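Local coordinates for beta-glucosidase (Saccharopolyspora erythraea D, PDB 5M6G), which probably hydrolyses terminal, non-reducing beta-D-glucosyl residues, as a family 3 glycosyl hydrolase, with release of beta-D-glucose, at residues Leu286-Tyr291 with Asp315-Gln320; Asp295-Glu300 with Gly305-Asp310; Glu327-Val332 with Gly359-Glu364. All blocks are in the same frame, centred on the assembly; numbering follows the deposited sequence.

How the contacts relate
All three contacts lie in the N-terminal, TIM-barrel-like domain, contact 2 between the segments of contact 1 in sequence and contact 3 after them; their centres are about 13 to 15 Å apart. Contacts 1 and 2 share helix 290-300, in which Tyr291 O probably accepts from Val296 N at 2.7 Å. Contacts 1 and 3 share a magnesium site: Glu327 joins the ligands of 315-320, and its OE2 probably accepts from Asp318 N at 2.9 Å. A second probable bond, His287 O with Ser331 OG, ties 286-291 to helix 325-334. Contacts 2 and 3 do not touch (nearest atoms about 5 Å apart). Contact 2 reaches the sorbitol through Asp310; nearest atoms of the His287 side chain and sorbitol are about 9 Å apart.

Contact 1. Residues Leu286-Tyr291 with Asp315-Gln320. With MG (magnesium ion), chain B.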
loop_
_atom_site.group_PDB
_atom_site.type_symbol
_atom_site.label_atom_id
_atom_site.label_comp_id
_atom_site.label_asym_id
_atom_site.label_seq_id
_atom_site.Cartn_x
_atom_site.Cartn_y
_atom_site.Cartn_z
ATOM N N LEU A 286 -8.674 -1.321 18.258
ATOM C CA LEU A 286 -9.543 -0.693 17.267
ATOM C C LEU A 286 -10.644 -1.650 16.814
ATOM O O LEU A 286 -11.796 -1.236 16.634
ATOM C CB LEU A 286 -8.724 -0.191 16.075
ATOM C CG LEU A 286 -8.509 1.332 16.037
ATOM C CD1 LEU A 286 -9.809 2.096 15.753
ATOM C CD2 LEU A 286 -7.867 1.833 17.325
ATOM N N HIS A 287 -10.323 -2.942 16.674
ATOM C CA HIS A 287 -11.309 -3.927 16.228
ATOM C C HIS A 287 -12.406 -4.205 17.255
ATOM O O HIS A 287 -13.351 -4.933 16.937
ATOM C CB HIS A 287 -10.609 -5.222 15.840
ATOM C CG HIS A 287 -10.043 -5.179 14.454
ATOM N ND1 HIS A 287 -8.900 -4.472 14.141
ATOM C CD2 HIS A 287 -10.499 -5.692 13.286
ATOM C CE1 HIS A 287 -8.660 -4.578 12.846
ATOM N NE2 HIS A 287 -9.617 -5.312 12.304
ATOM N N ALA A 288 -12.318 -3.653 18.459
ATOM C CA ALA A 288 -13.425 -3.731 19.408
ATOM C C ALA A 288 -14.001 -2.364 19.740
ATOM O O ALA A 288 -14.839 -2.264 20.643
ATOM C CB ALA A 288 -12.996 -4.436 20.700
ATOM N N SER A 289 -13.592 -1.309 19.032
ATOM C CA SER A 289 -13.959 0.057 19.414
ATOM C C SER A 289 -15.286 0.418 18.766
ATOM O O SER A 289 -15.342 0.947 17.655
ATOM C CB SER A 289 -12.870 1.049 19.031
ATOM O OG SER A 289 -13.295 2.374 19.342
ATOM N N THR A 290 -16.377 0.136 19.480
ATOM C CA THR A 290 -17.681 0.602 19.027
ATOM C C THR A 290 -17.675 2.111 18.812
ATOM O O THR A 290 -18.273 2.617 17.854
ATOM C CB THR A 290 -18.754 0.203 20.046
ATOM O OG1 THR A 290 -18.654 -1.202 20.313
ATOM C CG2 THR A 290 -20.142 0.503 19.513
ATOM N N TYR A 291 -16.984 2.849 19.685
ATOM C CA TYR A 291 -16.976 4.301 19.567
ATOM C C TYR A 291 -16.335 4.738 18.251
ATOM O O TYR A 291 -16.938 5.487 17.474
ATOM C CB TYR A 291 -16.255 4.939 20.764
ATOM C CG TYR A 291 -16.125 6.440 20.628
ATOM C CD1 TYR A 291 -17.254 7.249 20.608
ATOM C CD2 TYR A 291 -14.875 7.047 20.503
ATOM C CE1 TYR A 291 -17.156 8.618 20.467
ATOM C CE2 TYR A 291 -14.760 8.423 20.364
ATOM C CZ TYR A 291 -15.906 9.204 20.353
ATOM O OH TYR A 291 -15.810 10.571 20.215
ATOM N N ASP A 315 -8.730 -12.286 15.980
ATOM C CA ASP A 315 -7.936 -13.236 16.754
ATOM C C ASP A 315 -7.064 -12.540 17.787
ATOM O O ASP A 315 -6.779 -13.107 18.847
ATOM C CB ASP A 315 -7.027 -14.049 15.834
ATOM C CG ASP A 315 -7.762 -14.673 14.679
ATOM O OD1 ASP A 315 -8.795 -14.116 14.238
ATOM O OD2 ASP A 315 -7.280 -15.720 14.199
ATOM N N LYS A 316 -6.595 -11.339 17.480
ATOM C CA LYS A 316 -5.595 -10.674 18.296
ATOM C C LYS A 316 -6.207 -9.841 19.414
ATOM O O LYS A 316 -5.462 -9.228 20.186
ATOM C CB LYS A 316 -4.697 -9.800 17.405
ATOM C CG LYS A 316 -4.107 -10.550 16.216
ATOM C CD LYS A 316 -3.358 -9.630 15.269
ATOM C CE LYS A 316 -3.074 -10.331 13.937
ATOM N NZ LYS A 316 -2.177 -11.516 14.044
ATOM N N LEU A 317 -7.537 -9.824 19.532
ATOM C CA LEU A 317 -8.183 -8.986 20.542
ATOM C C LEU A 317 -7.774 -9.375 21.959
ATOM O O LEU A 317 -7.514 -8.502 22.798
ATOM C CB LEU A 317 -9.703 -9.061 20.393
ATOM C CG LEU A 317 -10.283 -8.313 19.197
ATOM C CD1 LEU A 317 -11.775 -8.501 19.138
ATOM C CD2 LEU A 317 -9.934 -6.844 19.324
ATOM N N ASP A 318 -7.735 -10.670 22.257
ATOM C CA ASP A 318 -7.366 -11.135 23.586
ATOM C C ASP A 318 -5.887 -11.491 23.702
ATOM O O ASP A 318 -5.473 -12.037 24.728
ATOM C CB ASP A 318 -8.226 -12.337 23.992
ATOM C CG ASP A 318 -8.052 -13.542 23.077
ATOM O OD1 ASP A 318 -7.070 -13.599 22.309
ATOM O OD2 ASP A 318 -8.913 -14.450 23.136
ATOM N N GLY A 319 -5.094 -11.228 22.664
ATOM C CA GLY A 319 -3.677 -11.516 22.702
ATOM C C GLY A 319 -3.300 -12.972 22.545
ATOM O O GLY A 319 -2.110 -13.294 22.632
ATOM N N GLN A 320 -4.257 -13.862 22.310
ATOM C CA GLN A 320 -3.964 -15.276 22.125
ATOM C C GLN A 320 -4.409 -15.738 20.741
ATOM O O GLN A 320 -5.359 -15.193 20.164
ATOM C CB GLN A 320 -4.638 -16.119 23.212
ATOM C CG GLN A 320 -4.202 -15.730 24.620
ATOM C CD GLN A 320 -4.789 -16.628 25.688
ATOM O OE1 GLN A 320 -5.451 -17.622 25.389
ATOM N NE2 GLN A 320 -4.538 -16.288 26.946
HETATM MG MG MG B . -7.722 -14.622 20.286
HETATM O O HOH W 1 -7.830 -16.685 21.206
#
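Leu317 meets His287 at CB, short of the flat imidazole, and no atom of 315-320 lies over either face of that ring. The ring turns instead into the barrel, touching Val276, Ser309 and Ile336, and its NE2 accepts a hydrogen bond from the backbone N of Asp310. The touching atom on the other side is a single methyl: Leu317 CD2 lies 3.9 Å from His287 CB and 4.1 Å from Ala288 CB. With its CG anti to the carbonyl carbon (chi1 -74°), the leucine brings this methyl to the 286-291 segment, where it also lies near the backbone N of Ala288. No hydrogen bond spans the two segments, so this apolar patch is all that joins them directly.

Both belong to the TIM-barrel-like domain of family 3 glycosyl hydrolases: 286-291 leads through a 3-10 turn into helix 290-300, N-capped by Ser289, and 315-320 lies in the loop between strand 306-308 and helix 325-334. That loop bends in a type I turn from Lys316 to Gly319 and wraps a magnesium ion.

The second flat group, the Asp318 carboxylate, serves the metal. Its OD1 binds the magnesium at 2.4 Å and also accepts from Gln320 N at 2.8 Å, an Asx turn in which the N-H comes from the anti side, 35° out of the carboxylate plane. Asp318 OD2 accepts a hydrogen bond from a water that is itself a magnesium ligand. The backbone oxygens Asp315 O, at 2.3 Å from the ion, and Gln320 O, at 2.4 Å, bind as well, and Asp322 and Glu327 complete the site.

Contact 2. Residues Asp295-Glu300 with Gly305-Asp310. With SOR (sorbitol), chain L.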
loop_
_atom_site.group_PDB
_atom_site.type_symbol
_atom_site.label_atom_id
_atom_site.label_comp_id
_atom_site.label_asym_id
_atom_site.label_seq_id
_atom_site.Cartn_x
_atom_site.Cartn_y
_atom_site.Cartn_z
ATOM N N ASP A 295 -19.609 4.660 16.162
ATOM C CA ASP A 295 -20.088 5.996 16.506
ATOM C C ASP A 295 -19.418 7.063 15.648
ATOM O O ASP A 295 -20.090 7.949 15.107
ATOM C CB ASP A 295 -19.866 6.269 17.994
ATOM C CG ASP A 295 -20.747 5.400 18.882
ATOM O OD1 ASP A 295 -21.615 4.677 18.347
ATOM O OD2 ASP A 295 -20.576 5.444 20.115
ATOM N N VAL A 296 -18.102 6.989 15.489
ATOM C CA VAL A 296 -17.398 8.043 14.762
ATOM C C VAL A 296 -17.388 7.780 13.260
ATOM O O VAL A 296 -17.803 8.633 12.472
ATOM C CB VAL A 296 -15.979 8.228 15.338
ATOM C CG1 VAL A 296 -15.191 9.259 14.529
ATOM C CG2 VAL A 296 -16.078 8.660 16.807
ATOM N N LEU A 297 -16.959 6.590 12.826
ATOM C CA LEU A 297 -16.802 6.360 11.391
ATOM C C LEU A 297 -18.150 6.261 10.685
ATOM O O LEU A 297 -18.430 7.013 9.747
ATOM C CB LEU A 297 -15.974 5.101 11.145
ATOM C CG LEU A 297 -15.886 4.651 9.680
ATOM C CD1 LEU A 297 -15.192 5.700 8.818
ATOM C CD2 LEU A 297 -15.139 3.350 9.632
ATOM N N LYS A 298 -18.991 5.315 11.108
ATOM C CA LYS A 298 -20.293 5.159 10.468
ATOM C C LYS A 298 -21.230 6.303 10.834
ATOM O O LYS A 298 -21.990 6.785 9.985
ATOM C CB LYS A 298 -20.911 3.816 10.856
ATOM C CG LYS A 298 -20.286 2.626 10.143
ATOM C CD LYS A 298 -21.031 1.341 10.460
ATOM C CE LYS A 298 -20.490 0.173 9.644
ATOM N NZ LYS A 298 -21.274 -1.076 9.917
ATOM N N GLY A 299 -21.180 6.762 12.079
ATOM C CA GLY A 299 -22.145 7.743 12.539
ATOM C C GLY A 299 -21.732 9.157 12.204
ATOM O O GLY A 299 -22.271 9.774 11.281
ATOM N N GLU A 300 -20.739 9.664 12.936
ATOM C CA GLU A 300 -20.356 11.065 12.805
ATOM C C GLU A 300 -19.838 11.379 11.406
ATOM O O GLU A 300 -20.214 12.398 10.814
ATOM C CB GLU A 300 -19.314 11.420 13.860
ATOM C CG GLU A 300 -18.876 12.861 13.769
ATOM C CD GLU A 300 -17.710 13.185 14.675
ATOM O OE1 GLU A 300 -17.597 12.565 15.754
ATOM O OE2 GLU A 300 -16.906 14.058 14.285
ATOM N N GLY A 305 -20.179 2.856 3.490
ATOM C CA GLY A 305 -19.551 1.792 2.741
ATOM C C GLY A 305 -19.278 0.566 3.582
ATOM O O GLY A 305 -19.864 0.358 4.644
ATOM N N LEU A 306 -18.340 -0.244 3.104
ATOM C CA LEU A 306 -18.059 -1.557 3.672
ATOM C C LEU A 306 -16.875 -1.445 4.625
ATOM O O LEU A 306 -15.763 -1.133 4.190
ATOM C CB LEU A 306 -17.753 -2.539 2.537
ATOM C CG LEU A 306 -17.709 -4.056 2.712
ATOM C CD1 LEU A 306 -17.628 -4.686 1.320
ATOM C CD2 LEU A 306 -16.540 -4.492 3.573
ATOM N N VAL A 307 -17.096 -1.726 5.909
ATOM C CA VAL A 307 -16.010 -1.748 6.888
ATOM C C VAL A 307 -15.471 -3.171 6.987
ATOM O O VAL A 307 -16.198 -4.100 7.364
ATOM C CB VAL A 307 -16.481 -1.244 8.260
ATOM C CG1 VAL A 307 -15.325 -1.298 9.256
ATOM C CG2 VAL A 307 -17.037 0.155 8.129
ATOM N N VAL A 308 -14.192 -3.349 6.660
ATOM C CA VAL A 308 -13.571 -4.668 6.661
ATOM C C VAL A 308 -12.504 -4.721 7.747
ATOM O O VAL A 308 -11.824 -3.722 8.017
ATOM C CB VAL A 308 -12.996 -5.009 5.268
ATOM C CG1 VAL A 308 -11.884 -4.040 4.879
ATOM C CG2 VAL A 308 -12.519 -6.463 5.209
ATOM N N SER A 309 -12.371 -5.884 8.386
ATOM C CA SER A 309 -11.313 -6.088 9.364
ATOM C C SER A 309 -9.959 -6.266 8.672
ATOM O O SER A 309 -9.876 -6.499 7.462
ATOM C CB SER A 309 -11.605 -7.316 10.235
ATOM O OG SER A 309 -11.141 -8.514 9.619
ATOM N N ASP A 310 -8.884 -6.140 9.459
ATOM C CA ASP A 310 -7.579 -6.586 8.993
ATOM C C ASP A 310 -7.481 -8.100 9.170
ATOM O O ASP A 310 -8.383 -8.759 9.702
ATOM C CB ASP A 310 -6.447 -5.848 9.723
ATOM C CG ASP A 310 -5.173 -5.720 8.869
ATOM O OD1 ASP A 310 -4.922 -6.590 7.993
ATOM O OD2 ASP A 310 -4.419 -4.738 9.075
HETATM C C1 SOR L . -2.989 -4.529 5.463
HETATM C C2 SOR L . -3.087 -5.582 4.374
HETATM C C3 SOR L . -3.034 -6.964 5.018
HETATM C C4 SOR L . -2.770 -8.047 3.975
HETATM C C5 SOR L . -2.164 -9.320 4.574
HETATM C C6 SOR L . -1.616 -10.168 3.430
HETATM O O1 SOR L . -2.499 -3.318 4.939
HETATM O O2 SOR L . -4.299 -5.420 3.659
HETATM O O3 SOR L . -4.264 -7.203 5.651
HETATM O O4 SOR L . -3.973 -8.367 3.305
HETATM O O5 SOR L . -1.135 -9.031 5.512
HETATM O O6 SOR L . -0.710 -11.134 3.921
#
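Leading up to Val307, the residue of 305-310 that packs on Leu297 and Lys298, are Gly305, whose O is hydrogen-bonded to Arg372, and Leu306, whose side chain points away from the helix. Val307 turns the other way, and its CG2 does the touching: Lys298 CE lies 3.8 Å from it and Leu297 CD2 4.0 Å. CG2 stands anti to the carbonyl carbon (CG1, chi1 179°, takes the place opposite the backbone N), which aims it between the two helix side chains. The lysine reaches past it with an extended chain, and NZ ends in salt bridges to Asp368 and Asp337, so its aliphatic part alone meets the valine. Helix 290-300 thus packs on strand 306-308 within the beta-alpha-beta connection from the parallel strand 273-276 of the barrel. Val308 faces that neighbouring strand, touching Ser273 and Met275. Ser309 OG donates to Asp310 O over 2.8 Å, tilted 26° from the carbonyl plane, and is also hydrogen-bonded to Met340 N. Asp310 then projects into the sugar pocket, where its OD1 accepts from sorbitol O3 at 2.5 Å. With an alanine here, that hydroxyl would probably be left without its carboxylate acceptor.

Contact 3. Residues Glu327-Val332 with Gly359-Glu364; sequences EVRASV and GRVPAE. With MG (magnesium ion), chain B.
Arg329 and Arg360 cross obliquely where helix 325-334 of the TIM-barrel-like domain meets the link from helix 345-357 to helix 363-379; helix 345-357 ends in a Schellman motif at Gly359, and Pro362 holds the N-cap position of helix 363-379. The guanidinium planes stand 89° apart, and Arg329 NE comes 3.6 Å from Arg360 NE. Two like charges can probably sit so close because both are gathered round one carboxylate: Glu355 OE1 pairs with Arg329 NE, and Glu355 OE2 with Arg360 NH2. Both chains bend at chi3, and Arg329, whose CG lies opposite the backbone N (chi1 175°), sets its CD 4.1 Å from Arg360 CB and its guanidinium beside Arg360 NE.

Next to the arginines the contact is apolar. Val332 CG1 meets Val361 CG1 at 3.7 Å, the two side chains crossing at about a right angle, while Val361 CG2 lies 4.2 Å from Arg329 CA and so rests on the helix backbone itself. Phe339 and Leu352 also touch Val332 from strand 339-341 and helix 345-357.

Further out, two hydrogen bonds join helix 325-334 to the link and to helix 363-379. Arg360 O is hydrogen-bonded to Asn333 ND2, and Val332 O to Arg365 NH1, so each backbone is tied to a side chain of the other side. Arg329 NH1 also pairs with Asp326. At the far end of 327-332, Glu327 extends to the magnesium ion that the 315-320 loop wraps: both its oxygens bind, OE2 at 2.5 Å and OE1 at 2.6 Å from the metal, and OE1 also accepts from the backbone N of Thr324.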
loop_
_atom_site.group_PDB
_atom_site.type_symbol
_atom_site.label_atom_id
_atom_site.label_comp_id
_atom_site.label_asym_id
_atom_site.label_seq_id
_atom_site.Cartn_x
_atom_site.Cartn_y
_atom_site.Cartn_z
ATOM N N GLU A 327 -14.470 -12.822 20.907
ATOM C CA GLU A 327 -13.838 -11.913 19.963
ATOM C C GLU A 327 -14.735 -11.666 18.761
ATOM O O GLU A 327 -14.825 -10.534 18.270
ATOM C CB GLU A 327 -12.474 -12.458 19.545
ATOM C CG GLU A 327 -11.441 -12.346 20.655
ATOM C CD GLU A 327 -10.179 -13.118 20.361
ATOM O OE1 GLU A 327 -10.290 -14.292 19.965
ATOM O OE2 GLU A 327 -9.073 -12.551 20.514
ATOM N N VAL A 328 -15.422 -12.707 18.286
ATOM C CA VAL A 328 -16.429 -12.521 17.244
ATOM C C VAL A 328 -17.473 -11.504 17.694
ATOM O O VAL A 328 -17.745 -10.519 16.997
ATOM C CB VAL A 328 -17.072 -13.870 16.875
ATOM C CG1 VAL A 328 -18.195 -13.670 15.856
ATOM C CG2 VAL A 328 -16.013 -14.835 16.339
ATOM N N ARG A 329 -18.058 -11.720 18.878
ATOM C CA ARG A 329 -19.084 -10.812 19.389
ATOM C C ARG A 329 -18.569 -9.381 19.481
ATOM O O ARG A 329 -19.219 -8.443 19.001
ATOM C CB ARG A 329 -19.569 -11.290 20.762
ATOM C CG ARG A 329 -20.563 -10.348 21.464
ATOM C CD ARG A 329 -20.828 -10.811 22.915
ATOM N NE ARG A 329 -20.722 -12.265 22.997
ATOM C CZ ARG A 329 -19.836 -12.922 23.736
ATOM N NH1 ARG A 329 -18.988 -12.260 24.518
ATOM N NH2 ARG A 329 -19.806 -14.250 23.697
ATOM N N ALA A 330 -17.401 -9.192 20.101
ATOM C CA ALA A 330 -16.906 -7.838 20.331
ATOM C C ALA A 330 -16.680 -7.100 19.021
ATOM O O ALA A 330 -16.972 -5.900 18.913
ATOM C CB ALA A 330 -15.614 -7.877 21.145
ATOM N N SER A 331 -16.165 -7.800 18.006
ATOM C CA SER A 331 -15.793 -7.113 16.778
ATOM C C SER A 331 -17.000 -6.862 15.881
ATOM O O SER A 331 -17.122 -5.783 15.284
ATOM C CB SER A 331 -14.734 -7.916 16.038
ATOM O OG SER A 331 -14.071 -7.087 15.100
ATOM N N VAL A 332 -17.900 -7.837 15.764
ATOM C CA VAL A 332 -19.134 -7.581 15.028
ATOM C C VAL A 332 -19.911 -6.435 15.672
ATOM O O VAL A 332 -20.423 -5.548 14.977
ATOM C CB VAL A 332 -19.988 -8.864 14.926
ATOM C CG1 VAL A 332 -21.313 -8.563 14.249
ATOM C CG2 VAL A 332 -19.235 -9.967 14.151
ATOM N N GLY A 359 -29.013 -13.479 20.703
ATOM C CA GLY A 359 -29.311 -12.065 20.819
ATOM C C GLY A 359 -28.165 -11.209 21.305
ATOM O O GLY A 359 -28.364 -10.014 21.551
ATOM N N ARG A 360 -26.973 -11.783 21.452
ATOM C CA ARG A 360 -25.805 -11.009 21.852
ATOM C C ARG A 360 -25.274 -10.156 20.708
ATOM O O ARG A 360 -24.683 -9.104 20.950
ATOM C CB ARG A 360 -24.729 -11.952 22.385
ATOM C CG ARG A 360 -25.216 -12.773 23.572
ATOM C CD ARG A 360 -24.097 -13.531 24.262
ATOM N NE ARG A 360 -23.486 -14.565 23.428
ATOM C CZ ARG A 360 -23.760 -15.863 23.536
ATOM N NH1 ARG A 360 -24.636 -16.288 24.442
ATOM N NH2 ARG A 360 -23.152 -16.736 22.749
ATOM N N VAL A 361 -25.482 -10.581 19.468
ATOM C CA VAL A 361 -25.315 -9.735 18.292
ATOM C C VAL A 361 -26.704 -9.488 17.717
ATOM O O VAL A 361 -27.359 -10.440 17.280
ATOM C CB VAL A 361 -24.391 -10.378 17.245
ATOM C CG1 VAL A 361 -24.485 -9.617 15.927
ATOM C CG2 VAL A 361 -22.944 -10.416 17.754
ATOM N N PRO A 362 -27.190 -8.253 17.695
ATOM C CA PRO A 362 -28.569 -8.019 17.252
ATOM C C PRO A 362 -28.725 -8.327 15.776
ATOM O O PRO A 362 -27.792 -8.176 14.980
ATOM C CB PRO A 362 -28.794 -6.526 17.529
ATOM C CG PRO A 362 -27.618 -6.083 18.362
ATOM C CD PRO A 362 -26.494 -7.009 18.054
ATOM N N ALA A 363 -29.931 -8.776 15.419
ATOM C CA ALA A 363 -30.239 -9.068 14.024
ATOM C C ALA A 363 -29.973 -7.874 13.116
ATOM O O ALA A 363 -29.565 -8.047 11.964
ATOM C CB ALA A 363 -31.698 -9.513 13.903
ATOM N N GLU A 364 -30.199 -6.653 13.606
ATOM C CA GLU A 364 -29.989 -5.497 12.742
ATOM C C GLU A 364 -28.515 -5.295 12.409
ATOM O O GLU A 364 -28.201 -4.688 11.379
ATOM C CB GLU A 364 -30.563 -4.236 13.389
ATOM C CG GLU A 364 -29.777 -3.729 14.579
ATOM C CD GLU A 364 -30.191 -2.330 14.994
ATOM O OE1 GLU A 364 -29.464 -1.359 14.663
ATOM O OE2 GLU A 364 -31.258 -2.207 15.638
HETATM MG MG MG B . -7.722 -14.622 20.286
HETATM O O HOH W 1 -7.830 -16.685 21.206
#